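Local coordinates for fluoroacetyl-CoA-specific thioesterase-like domain-containing protein (Thermanaerovibrio acidaminovorans, PDB 3QOO) that is of unknown function but has a hot-dog fold and resembles fluoroacetyl-CoA-specific thioesterases, so it may hydrolyse an acyl-CoA thioester, at the interface of chains A and B. Coordinates in Å, arbitrary orientation; residue numbers count along the deposited sequence, not the author numbering. Chains: chain A/B, Uncharacterized protein.

The interface of chains A and B. Residues chain A 78-80, 83, 107, 109; chain B 134-136, 138.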
# COMPACT_ATOMS: atom_id res chain seq x y z
N PRO A 78 -0.70 10.79 12.38
CA PRO A 78 -1.74 9.81 12.57
C PRO A 78 -3.14 10.34 12.24
O PRO A 78 -3.53 11.40 12.71
CB PRO A 78 -1.58 9.44 14.05
CG PRO A 78 -1.01 10.69 14.69
CD PRO A 78 -0.01 11.15 13.65
N ALA A 79 -3.90 9.56 11.49
CA ALA A 79 -5.32 9.81 11.23
C ALA A 79 -6.09 8.86 12.13
O ALA A 79 -6.21 7.67 11.84
CB ALA A 79 -5.64 9.59 9.75
N VAL A 80 -6.58 9.37 13.25
CA VAL A 80 -7.19 8.53 14.27
C VAL A 80 -8.56 7.98 13.82
O VAL A 80 -9.26 8.57 12.99
CB VAL A 80 -7.36 9.42 15.58
CG1 VAL A 80 -8.44 10.47 15.43
CG2 VAL A 80 -7.61 8.59 16.85
N ASP A 83 -11.68 10.08 12.54
CA ASP A 83 -11.23 11.21 11.72
C ASP A 83 -11.82 11.12 10.34
O ASP A 83 -12.11 10.04 9.88
CB ASP A 83 -9.72 11.11 11.58
CG ASP A 83 -9.04 12.38 11.12
OD1 ASP A 83 -9.62 13.49 11.16
OD2 ASP A 83 -7.83 12.26 10.79
N ASP A 107 -6.55 16.09 7.00
CA ASP A 107 -7.71 16.17 7.83
C ASP A 107 -7.75 17.57 8.37
O ASP A 107 -6.94 18.42 7.99
CB ASP A 107 -7.69 15.05 8.87
CG ASP A 107 -6.63 15.22 9.97
OD1 ASP A 107 -6.06 16.33 10.11
OD2 ASP A 107 -6.34 14.24 10.69
N HIS A 109 -6.72 18.89 10.90
CA HIS A 109 -5.54 19.31 11.60
C HIS A 109 -4.32 19.43 10.73
O HIS A 109 -3.32 19.91 11.19
CB HIS A 109 -5.28 18.37 12.77
CG HIS A 109 -6.39 18.36 13.76
ND1 HIS A 109 -6.51 19.32 14.74
CD2 HIS A 109 -7.48 17.58 13.85
CE1 HIS A 109 -7.61 19.10 15.42
NE2 HIS A 109 -8.22 18.05 14.90
N ARG B 134 -2.66 15.78 18.76
CA ARG B 134 -3.05 16.16 17.41
C ARG B 134 -4.53 16.51 17.38
O ARG B 134 -4.93 17.55 16.82
CB ARG B 134 -2.74 15.06 16.40
CG ARG B 134 -3.18 15.41 15.01
CD ARG B 134 -2.79 14.36 13.99
NE ARG B 134 -3.23 14.85 12.68
CZ ARG B 134 -2.54 15.69 11.94
NH1 ARG B 134 -1.36 16.13 12.35
NH2 ARG B 134 -3.03 16.15 10.82
N PHE B 135 -5.33 15.66 18.02
CA PHE B 135 -6.80 15.78 17.95
C PHE B 135 -7.42 16.55 19.10
O PHE B 135 -8.65 16.61 19.20
CB PHE B 135 -7.42 14.41 17.75
CG PHE B 135 -7.10 13.86 16.41
CD1 PHE B 135 -7.77 14.27 15.26
CD2 PHE B 135 -6.00 13.04 16.28
CE1 PHE B 135 -7.41 13.81 14.03
CE2 PHE B 135 -5.63 12.55 15.04
CZ PHE B 135 -6.33 12.96 13.91
N GLY B 136 -6.60 17.25 19.86
CA GLY B 136 -7.07 18.09 20.93
C GLY B 136 -7.37 19.49 20.48
O GLY B 136 -7.50 19.77 19.28
N ARG B 138 -7.60 23.58 19.93
CA ARG B 138 -6.75 24.64 19.40
C ARG B 138 -6.49 25.68 20.51
O ARG B 138 -5.55 26.48 20.44
CB ARG B 138 -7.38 25.27 18.14
CG ARG B 138 -6.67 24.90 16.78
CD ARG B 138 -7.29 23.72 15.97
NE ARG B 138 -6.73 23.69 14.59
CZ ARG B 138 -7.20 22.97 13.57
NH1 ARG B 138 -8.26 22.17 13.71
NH2 ARG B 138 -6.60 23.04 12.38
OXT ARG B 138 -7.20 25.73 21.54
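B:Arg134, the last residue of helix 124-134, and B:Phe135 just beyond it dock on loops and a strand end of chain A in one of the two symmetry-related outer patches of a hot-dog dimer, tying the tail of one subunit to the other; that the pair is the biological dimer is likely from the family but not proven by the model. The phenyl ring of B:Phe135 is held on several sides. A:Val80 lays CG1 over the centre of one face, 3.4 Å from the centroid, while CG of B:Arg134, the residue just before the phenylalanine, backs the opposite face toward its rim. The carbonyl oxygen of A:Pro78 lies in plane at the ring edge, 3.3 Å from B:Phe135 CE2. Carboxylate oxygens crowd the rim too: A:Asp107 OD2 is 3.5 Å from B:Phe135 CZ, and A:Asp83 approaches CE1 with its carboxylate plane 78° from the ring. A:His109 meets the phenyl edge-to-face, its CD2 3.6 Å from B:Phe135 CD1.

B:Arg134 has CG anti to the backbone N (chi1 178°) and runs extended to NE, which carries its guanidinium past the ring to A:Asp107, tip to tip. B:Arg134 NH2 makes a salt bridge of 3.1 Å to A:Asp107 OD1, arriving on the syn side but 32° out of the carboxylate plane. The backbone N of A:His109 binds A:Asp107 OD1 from the opposite face at 2.8 Å, so OD1 is gripped by both chains and the carboxylate is steadied for the arginine. A:His109 CB rests on one guanidinium face, and the backbone O of B:Arg134 sits above the imidazole, 3.2 Å from A:His109 ND1, too far off the ring plane for a good hydrogen bond. B:Arg138 beyond it is poorly ordered.

In the fold, the end of helix 124-134 of chain B meets the loop between strands 64-75 and 84-95 and the turn between strands 98-107 and 110-123 of chain A.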